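Long-range contacts in malonate decarboxylase acyl carrier protein (Pseudomonas fluorescens, PDB 5VIT), which serves as the acyl carrier subunit of malonate decarboxylase, probably holding acetyl and malonyl groups as thioesters on a coenzyme A-derived prosthetic group: residues Ser25-Val30 and Pro82-Leu87; Gln43-Val48 and Asp74-Gly79; Phe8-Pro13 and Pro68-Ile73. All blocks are in the same frame, centred on the assembly; numbering follows the deposited sequence.

Interaction 1: Ser25-Val30 and Pro82-Leu87; sequences SGDLEV and PGVVRL
Leu-28 lays its forked end over the first turn of helix 82-96, its two methyls spread over two neighbouring valines. CD2 is 4.0 Å from Val-84 CG1 and sits equally near the CA of Val-85, so it touches backbone as well as side chain. The other branch, CD1, meets both methyls of Val-85, with CG1 the nearer at 4.1 Å. The two side chains of this second pair cross at about a right angle, whereas Leu-28 and Val-84 run past each other in opposite directions. Leu-28 reaches the helix with CG in the crowded position between its backbone N and carbonyl carbon (chi1 73°). No hydrogen bond spans the two segments. This is a helix packed on the face of a mixed beta sheet: strand residues 27-30 and helix residues 82-87 run in nearly the same direction, their axes 23° apart and 8.5 Å from each other at closest. The same apolar layer takes in Ile-75 of the adjacent strand, against Leu-28, and Trp-55 and Leu-58 of helix 52-62, against Val-85. At the upstream end the chemistry turns polar. Asp-27 starts off away from the helix, yet its OD2 comes back to 3.9 Å from Val-84 CG1. Asp-27 OD2 accepts from Leu-28 N at 2.7 Å, from above the carboxylate plane, and also forms a salt bridge with Arg-88, one turn past Val-84. Val-84 itself packs on Val-236 of the MdcA chain. Two residues before Asp-27 lies Ser-25, the predicted attachment site of the prosthetic group, unmodified in this structure.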
loop_
_atom_site.group_PDB
_atom_site.type_symbol
_atom_site.label_atom_id
_atom_site.label_comp_id
_atom_site.label_asym_id
_atom_site.label_seq_id
_atom_site.Cartn_x
_atom_site.Cartn_y
_atom_site.Cartn_z
ATOM N N SER B 25 15.799 0.339 -25.862
ATOM C CA SER B 25 15.540 -1.033 -25.409
ATOM C C SER B 25 15.130 -1.024 -23.952
ATOM O O SER B 25 15.746 -0.348 -23.137
ATOM C CB SER B 25 16.763 -1.936 -25.606
ATOM O OG SER B 25 17.918 -1.359 -25.031
ATOM N N GLY B 26 14.078 -1.765 -23.632
ATOM C CA GLY B 26 13.584 -1.819 -22.270
ATOM C C GLY B 26 12.754 -0.603 -21.916
ATOM O O GLY B 26 12.477 -0.340 -20.743
ATOM N N ASP B 27 12.349 0.140 -22.937
ATOM C CA ASP B 27 11.587 1.374 -22.737
ATOM C C ASP B 27 10.513 1.513 -23.819
ATOM O O ASP B 27 10.446 0.694 -24.737
ATOM C CB ASP B 27 12.531 2.594 -22.741
ATOM C CG ASP B 27 11.934 3.805 -22.041
ATOM O OD1 ASP B 27 12.623 4.849 -21.958
ATOM O OD2 ASP B 27 10.775 3.724 -21.578
ATOM N N LEU B 28 9.684 2.549 -23.709
ATOM C CA LEU B 28 8.644 2.814 -24.703
ATOM C C LEU B 28 8.389 4.310 -24.794
ATOM O O LEU B 28 8.677 5.047 -23.849
ATOM C CB LEU B 28 7.338 2.095 -24.340
ATOM C CG LEU B 28 6.548 2.683 -23.161
ATOM C CD1 LEU B 28 5.133 2.139 -23.149
ATOM C CD2 LEU B 28 7.247 2.408 -21.776
ATOM N N GLU B 29 7.834 4.761 -25.916
ATOM C CA GLU B 29 7.281 6.112 -25.971
ATOM C C GLU B 29 5.768 6.024 -26.048
ATOM O O GLU B 29 5.228 5.041 -26.537
ATOM C CB GLU B 29 7.820 6.907 -27.164
ATOM C CG GLU B 29 7.274 6.435 -28.518
ATOM C CD GLU B 29 7.856 7.214 -29.702
ATOM O OE1 GLU B 29 7.509 6.882 -30.861
ATOM O OE2 GLU B 29 8.655 8.157 -29.476
ATOM N N VAL B 30 5.082 7.051 -25.562
ATOM C CA VAL B 30 3.636 7.076 -25.616
ATOM C C VAL B 30 3.184 8.435 -26.153
ATOM O O VAL B 30 3.560 9.482 -25.620
ATOM C CB VAL B 30 3.001 6.794 -24.220
ATOM C CG1 VAL B 30 1.498 6.874 -24.298
ATOM C CG2 VAL B 30 3.409 5.409 -23.707
ATOM N N PRO B 82 6.136 -4.277 -17.533
ATOM C CA PRO B 82 4.805 -3.733 -17.240
ATOM C C PRO B 82 4.869 -2.599 -16.238
ATOM O O PRO B 82 4.086 -1.650 -16.322
ATOM C CB PRO B 82 4.066 -4.933 -16.656
ATOM C CG PRO B 82 4.673 -6.080 -17.363
ATOM C CD PRO B 82 6.148 -5.746 -17.438
ATOM N N GLY B 83 5.807 -2.701 -15.298
ATOM C CA GLY B 83 6.066 -1.631 -14.356
ATOM C C GLY B 83 6.474 -0.328 -15.020
ATOM O O GLY B 83 5.918 0.730 -14.709
ATOM N N VAL B 84 7.442 -0.394 -15.932
ATOM C CA VAL B 84 7.855 0.797 -16.677
ATOM C C VAL B 84 6.703 1.316 -17.544
ATOM O O VAL B 84 6.449 2.519 -17.580
ATOM C CB VAL B 84 9.092 0.521 -17.565
ATOM C CG1 VAL B 84 9.375 1.706 -18.513
ATOM C CG2 VAL B 84 10.316 0.217 -16.694
ATOM N N VAL B 85 6.004 0.402 -18.224
ATOM C CA VAL B 85 4.861 0.769 -19.061
ATOM C C VAL B 85 3.800 1.536 -18.252
ATOM O O VAL B 85 3.380 2.630 -18.635
ATOM C CB VAL B 85 4.189 -0.473 -19.709
ATOM C CG1 VAL B 85 2.946 -0.056 -20.453
ATOM C CG2 VAL B 85 5.153 -1.211 -20.635
ATOM N N ARG B 86 3.378 0.960 -17.130
ATOM C CA ARG B 86 2.391 1.613 -16.275
ATOM C C ARG B 86 2.828 3.023 -15.853
ATOM O O ARG B 86 2.060 3.976 -15.967
ATOM C CB ARG B 86 2.108 0.771 -15.031
ATOM C CG ARG B 86 1.196 1.507 -14.076
ATOM C CD ARG B 86 0.752 0.689 -12.883
ATOM N NE ARG B 86 -0.011 1.555 -11.994
ATOM C CZ ARG B 86 -0.416 1.220 -10.775
ATOM N NH1 ARG B 86 -0.123 0.025 -10.265
ATOM N NH2 ARG B 86 -1.109 2.093 -10.061
ATOM N N LEU B 87 4.072 3.146 -15.386
ATOM C CA LEU B 87 4.598 4.428 -14.921
ATOM C C LEU B 87 4.571 5.509 -16.014
ATOM O O LEU B 87 4.169 6.643 -15.767
ATOM C CB LEU B 87 6.021 4.243 -14.397
ATOM C CG LEU B 87 6.581 5.368 -13.533
ATOM C CD1 LEU B 87 5.671 5.627 -12.324
ATOM C CD2 LEU B 87 7.995 5.018 -13.086
#

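Interaction 2: Gln43-Val48 and Asp74-Gly79; sequences QVQTSV and DIHDFG
Thr-46 and Asp-77 stand side by side on one face of the sheet, and the threonine hydroxyl OG1 donates to OD2 of the aspartate at 2.6 Å, arriving on the anti side and 19° out of the carboxylate plane. OD2 takes a second donor, Gly-79 N at 2.8 Å, which comes from above that plane and closes an Asx turn. The other oxygen, OD1, accepts from Ala-80 N. Between the backbones runs a parallel ladder, the pairing of strands 39-46 and 71-78 in a beta-alpha-beta unit whose crossover is helix 52-62. Its rungs are Ile-75 N to Gln-43 O (2.8 Å), Gln-45 N to Ile-75 O, Asp-77 N to Gln-45 O (2.7 Å) and Ser-47 N to Asp-77 O. Beside Thr-46, Val-44 CG2 lies 4.0 Å from Ile-75 CD1. On the opposite face Gln-45 OE1 sits at the edge of the His-76 ring, 3.4 Å from CD2, while ND1 of that ring is bonded to Glu-29. An alanine in place of Asp-77 would probably leave the Thr-46 hydroxyl and the Gly-79 and Ala-80 amides without their acceptor, freeing the turn to shift.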
loop_
_atom_site.group_PDB
_atom_site.type_symbol
_atom_site.label_atom_id
_atom_site.label_comp_id
_atom_site.label_asym_id
_atom_site.label_seq_id
_atom_site.Cartn_x
_atom_site.Cartn_y
_atom_site.Cartn_z
ATOM N N GLN B 43 -3.304 2.060 -29.693
ATOM C CA GLN B 43 -2.518 1.257 -30.609
ATOM C C GLN B 43 -1.174 0.951 -29.957
ATOM O O GLN B 43 -0.510 1.863 -29.463
ATOM C CB GLN B 43 -2.316 2.001 -31.920
ATOM C CG GLN B 43 -1.698 1.187 -33.008
ATOM C CD GLN B 43 -2.741 0.578 -33.906
ATOM O OE1 GLN B 43 -3.936 0.529 -33.563
ATOM N NE2 GLN B 43 -2.309 0.143 -35.085
ATOM N N VAL B 44 -0.783 -0.319 -29.940
ATOM C CA VAL B 44 0.505 -0.715 -29.378
ATOM C C VAL B 44 1.341 -1.418 -30.429
ATOM O O VAL B 44 0.887 -2.370 -31.066
ATOM C CB VAL B 44 0.371 -1.672 -28.153
ATOM C CG1 VAL B 44 1.750 -2.154 -27.693
ATOM C CG2 VAL B 44 -0.368 -1.009 -27.005
ATOM N N GLN B 45 2.566 -0.942 -30.608
ATOM C CA GLN B 45 3.555 -1.662 -31.388
ATOM C C GLN B 45 4.647 -2.074 -30.427
ATOM O O GLN B 45 5.231 -1.219 -29.740
ATOM C CB GLN B 45 4.105 -0.797 -32.509
ATOM C CG GLN B 45 3.899 -1.384 -33.862
ATOM C CD GLN B 45 4.114 -0.372 -34.967
ATOM O OE1 GLN B 45 4.415 0.795 -34.709
ATOM N NE2 GLN B 45 3.947 -0.812 -36.211
ATOM N N THR B 46 4.907 -3.375 -30.343
ATOM C CA THR B 46 5.822 -3.881 -29.326
ATOM C C THR B 46 6.759 -4.917 -29.939
ATOM O O THR B 46 6.377 -5.651 -30.835
ATOM C CB THR B 46 5.043 -4.487 -28.093
ATOM O OG1 THR B 46 5.966 -4.889 -27.074
ATOM C CG2 THR B 46 4.202 -5.698 -28.508
ATOM N N SER B 47 7.992 -4.944 -29.458
ATOM C CA SER B 47 8.976 -5.927 -29.886
ATOM C C SER B 47 8.716 -7.325 -29.326
ATOM O O SER B 47 9.233 -8.313 -29.845
ATOM C CB SER B 47 10.368 -5.475 -29.455
ATOM O OG SER B 47 10.385 -5.197 -28.065
ATOM N N VAL B 48 7.947 -7.389 -28.242
ATOM C CA VAL B 48 7.655 -8.639 -27.551
ATOM C C VAL B 48 6.425 -9.354 -28.132
ATOM O O VAL B 48 5.297 -8.855 -28.033
ATOM C CB VAL B 48 7.403 -8.396 -26.066
ATOM C CG1 VAL B 48 7.333 -9.733 -25.319
ATOM C CG2 VAL B 48 8.480 -7.492 -25.481
ATOM N N ASP B 74 -0.990 6.274 -28.892
ATOM C CA ASP B 74 -0.109 5.478 -29.726
ATOM C C ASP B 74 1.143 5.106 -28.925
ATOM O O ASP B 74 1.847 5.970 -28.385
ATOM C CB ASP B 74 0.245 6.245 -30.995
ATOM C CG ASP B 74 0.554 5.332 -32.160
ATOM O OD1 ASP B 74 0.809 4.122 -31.934
ATOM O OD2 ASP B 74 0.564 5.837 -33.304
ATOM N N ILE B 75 1.401 3.809 -28.836
ATOM C CA ILE B 75 2.505 3.309 -28.040
ATOM C C ILE B 75 3.516 2.606 -28.930
ATOM O O ILE B 75 3.137 1.806 -29.789
ATOM C CB ILE B 75 2.006 2.347 -26.945
ATOM C CG1 ILE B 75 1.225 3.117 -25.882
ATOM C CG2 ILE B 75 3.166 1.583 -26.325
ATOM C CD1 ILE B 75 0.533 2.235 -24.892
ATOM N N HIS B 76 4.796 2.926 -28.737
ATOM C CA HIS B 76 5.881 2.213 -29.405
ATOM C C HIS B 76 6.781 1.664 -28.332
ATOM O O HIS B 76 7.530 2.411 -27.695
ATOM C CB HIS B 76 6.657 3.129 -30.370
ATOM C CG HIS B 76 5.796 3.763 -31.422
ATOM N ND1 HIS B 76 5.724 5.129 -31.605
ATOM C CD2 HIS B 76 4.964 3.215 -32.344
ATOM C CE1 HIS B 76 4.888 5.396 -32.593
ATOM N NE2 HIS B 76 4.406 4.253 -33.052
ATOM N N ASP B 77 6.685 0.355 -28.122
ATOM C CA ASP B 77 7.396 -0.318 -27.051
ATOM C C ASP B 77 8.523 -1.237 -27.526
ATOM O O ASP B 77 8.336 -2.081 -28.404
ATOM C CB ASP B 77 6.423 -1.140 -26.202
ATOM C CG ASP B 77 7.146 -2.075 -25.267
ATOM O OD1 ASP B 77 7.587 -1.599 -24.211
ATOM O OD2 ASP B 77 7.309 -3.273 -25.592
ATOM N N PHE B 78 9.686 -1.077 -26.904
ATOM C CA PHE B 78 10.859 -1.912 -27.166
ATOM C C PHE B 78 11.147 -2.748 -25.904
ATOM O O PHE B 78 12.244 -2.704 -25.339
ATOM C CB PHE B 78 12.059 -1.020 -27.555
ATOM C CG PHE B 78 13.232 -1.751 -28.168
ATOM C CD1 PHE B 78 13.245 -3.139 -28.302
ATOM C CD2 PHE B 78 14.342 -1.027 -28.610
ATOM C CE1 PHE B 78 14.335 -3.793 -28.865
ATOM C CE2 PHE B 78 15.445 -1.674 -29.166
ATOM C CZ PHE B 78 15.439 -3.061 -29.299
ATOM N N GLY B 79 10.144 -3.484 -25.443
ATOM C CA GLY B 79 10.350 -4.436 -24.357
ATOM C C GLY B 79 10.422 -3.896 -22.936
ATOM O O GLY B 79 11.108 -4.458 -22.082
#

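Interaction 3: Phe8-Pro13 and Pro68-Ile73; sequences FPAGQP and PPALLI
Where the outermost strand 2-9 runs out, its loop passes round the start of strand 39-46 and meets the proline-rich lead-in to strand 71-78, Ala-10 and Gly-11 touching Pro-68 and Ala-70. Two backbone hydrogen bonds do the tying. Gly-11 N gives its hydrogen to Pro-68 O at 3.0 Å. Ala-70 N donates to Gln-12 O at 2.9 Å, but approaches from above the carbonyl plane, 51° out of it. Pro-68 and Pro-69 have no N-H to offer, so Ala-70 is the first residue of this lead-in that can donate from its backbone. Between these bonds sit two alanine methyls. The CB of Ala-10 points into the lead-in, 3.5 Å from Pro-68 O, and it also lies 4.1 Å from the CB of Ala-70. Ala-70 CB in turn is 3.4 Å from Gly-11 O, so each alanine methyl rests on a backbone carbonyl oxygen of the other segment. In the mixed sheet strand 39-46 separates 2-9 from 71-78, and the contact therefore joins two non-neighbouring strands around the end of the one between them; Gly-38, just before that strand, is bonded to the backbones of Ala-10 and Gly-11. Further on, Pro-13 and Ala-70 form a single isolated bridge, with Pro-13 CA 3.3 Å from Ala-70 O in a CA-H...O contact. At the other end Pro-68 CD lies 3.8 Å from Pro-9 O, while elsewhere the same residue packs on Leu-40 and on Phe-93 of helix 82-96. Side chains of another protein chain lie against Pro-9 and Gln-12.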
loop_
_atom_site.group_PDB
_atom_site.type_symbol
_atom_site.label_atom_id
_atom_site.label_comp_id
_atom_site.label_asym_id
_atom_site.label_seq_id
_atom_site.Cartn_x
_atom_site.Cartn_y
_atom_site.Cartn_z
ATOM N N PHE B 8 -11.481 1.282 -25.028
ATOM C CA PHE B 8 -12.044 1.331 -23.697
ATOM C C PHE B 8 -13.058 2.430 -23.626
ATOM O O PHE B 8 -12.966 3.400 -24.380
ATOM C CB PHE B 8 -10.946 1.538 -22.644
ATOM C CG PHE B 8 -10.025 0.371 -22.522
ATOM C CD1 PHE B 8 -8.822 0.347 -23.210
ATOM C CD2 PHE B 8 -10.386 -0.728 -21.757
ATOM C CE1 PHE B 8 -7.995 -0.740 -23.119
ATOM C CE2 PHE B 8 -9.554 -1.820 -21.661
ATOM C CZ PHE B 8 -8.362 -1.828 -22.346
ATOM N N PRO B 9 -14.042 2.275 -22.723
ATOM C CA PRO B 9 -15.009 3.343 -22.465
ATOM C C PRO B 9 -14.305 4.541 -21.852
ATOM O O PRO B 9 -13.494 4.373 -20.939
ATOM C CB PRO B 9 -15.995 2.701 -21.481
ATOM C CG PRO B 9 -15.205 1.608 -20.823
ATOM C CD PRO B 9 -14.305 1.079 -21.906
ATOM N N ALA B 10 -14.600 5.733 -22.354
ATOM C CA ALA B 10 -13.968 6.942 -21.834
ATOM C C ALA B 10 -14.979 8.083 -21.726
ATOM O O ALA B 10 -16.137 7.933 -22.088
ATOM C CB ALA B 10 -12.793 7.344 -22.713
ATOM N N GLY B 11 -14.535 9.217 -21.206
ATOM C CA GLY B 11 -15.405 10.359 -21.020
ATOM C C GLY B 11 -15.258 11.340 -22.163
ATOM O O GLY B 11 -15.276 10.951 -23.333
ATOM N N GLN B 12 -15.112 12.614 -21.813
ATOM C CA GLN B 12 -14.989 13.686 -22.790
ATOM C C GLN B 12 -13.560 13.724 -23.331
ATOM O O GLN B 12 -12.627 13.286 -22.655
ATOM C CB GLN B 12 -15.379 15.023 -22.143
ATOM C CG GLN B 12 -16.529 15.765 -22.822
ATOM C CD GLN B 12 -17.699 14.871 -23.228
ATOM O OE1 GLN B 12 -17.736 14.341 -24.340
ATOM N NE2 GLN B 12 -18.666 14.721 -22.339
ATOM N N PRO B 13 -13.372 14.226 -24.559
ATOM C CA PRO B 13 -11.994 14.265 -25.061
ATOM C C PRO B 13 -11.055 15.061 -24.160
ATOM O O PRO B 13 -11.397 16.173 -23.728
ATOM C CB PRO B 13 -12.130 14.943 -26.432
ATOM C CG PRO B 13 -13.524 15.490 -26.476
ATOM C CD PRO B 13 -14.345 14.629 -25.588
ATOM N N PRO B 68 -11.126 7.396 -17.946
ATOM C CA PRO B 68 -10.096 8.312 -18.436
ATOM C C PRO B 68 -10.691 9.298 -19.439
ATOM O O PRO B 68 -11.826 9.113 -19.877
ATOM C CB PRO B 68 -9.093 7.372 -19.110
ATOM C CG PRO B 68 -9.943 6.259 -19.622
ATOM C CD PRO B 68 -11.038 6.073 -18.592
ATOM N N PRO B 69 -9.943 10.348 -19.785
ATOM C CA PRO B 69 -10.391 11.204 -20.881
ATOM C C PRO B 69 -10.372 10.428 -22.193
ATOM O O PRO B 69 -9.598 9.476 -22.330
ATOM C CB PRO B 69 -9.364 12.340 -20.877
ATOM C CG PRO B 69 -8.149 11.745 -20.231
ATOM C CD PRO B 69 -8.697 10.845 -19.172
ATOM N N ALA B 70 -11.235 10.801 -23.127
ATOM C CA ALA B 70 -11.229 10.180 -24.439
ATOM C C ALA B 70 -9.978 10.645 -25.174
ATOM O O ALA B 70 -9.804 11.830 -25.448
ATOM C CB ALA B 70 -12.498 10.529 -25.223
ATOM N N LEU B 71 -9.094 9.701 -25.463
ATOM C CA LEU B 71 -7.810 10.021 -26.062
ATOM C C LEU B 71 -7.502 9.071 -27.194
ATOM O O LEU B 71 -8.111 8.006 -27.318
ATOM C CB LEU B 71 -6.689 9.958 -25.022
ATOM C CG LEU B 71 -6.694 10.941 -23.854
ATOM C CD1 LEU B 71 -5.570 10.611 -22.909
ATOM C CD2 LEU B 71 -6.553 12.365 -24.353
ATOM N N LEU B 72 -6.553 9.487 -28.023
ATOM C CA LEU B 72 -5.921 8.624 -29.008
ATOM C C LEU B 72 -4.531 8.349 -28.476
ATOM O O LEU B 72 -3.753 9.277 -28.255
ATOM C CB LEU B 72 -5.857 9.288 -30.384
ATOM C CG LEU B 72 -6.994 9.088 -31.387
ATOM C CD1 LEU B 72 -8.327 8.993 -30.702
ATOM C CD2 LEU B 72 -7.015 10.206 -32.410
ATOM N N ILE B 73 -4.228 7.081 -28.224
ATOM C CA ILE B 73 -2.946 6.757 -27.624
ATOM C C ILE B 73 -2.196 5.847 -28.551
ATOM O O ILE B 73 -2.702 4.803 -28.975
ATOM C CB ILE B 73 -3.093 6.096 -26.238
ATOM C CG1 ILE B 73 -3.634 7.105 -25.223
ATOM C CG2 ILE B 73 -1.743 5.564 -25.751
ATOM C CD1 ILE B 73 -3.690 6.570 -23.800
#

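In the fold
All three contacts meet at the same mixed sheet. Interaction 2 pairs the later part of strand 71-78 with strand 39-46, while interaction 3 ties the residues leading into it to the loop after strand 2-9; Gln-43 N bonds to Ile-73 O where they adjoin. Interaction 1 lies on the other flank of that strand, where Gly-26 N reaches Phe-78 O. It is the buried one, made mainly of apolar side chains with no cross-segment bond, as suits a helix on a sheet. Interaction 2, partly buried, is a bonded strand ladder with a carboxylate at its end. Interaction 3, about 20 Å from both others between centres, relies on two backbone bonds among alanines and prolines.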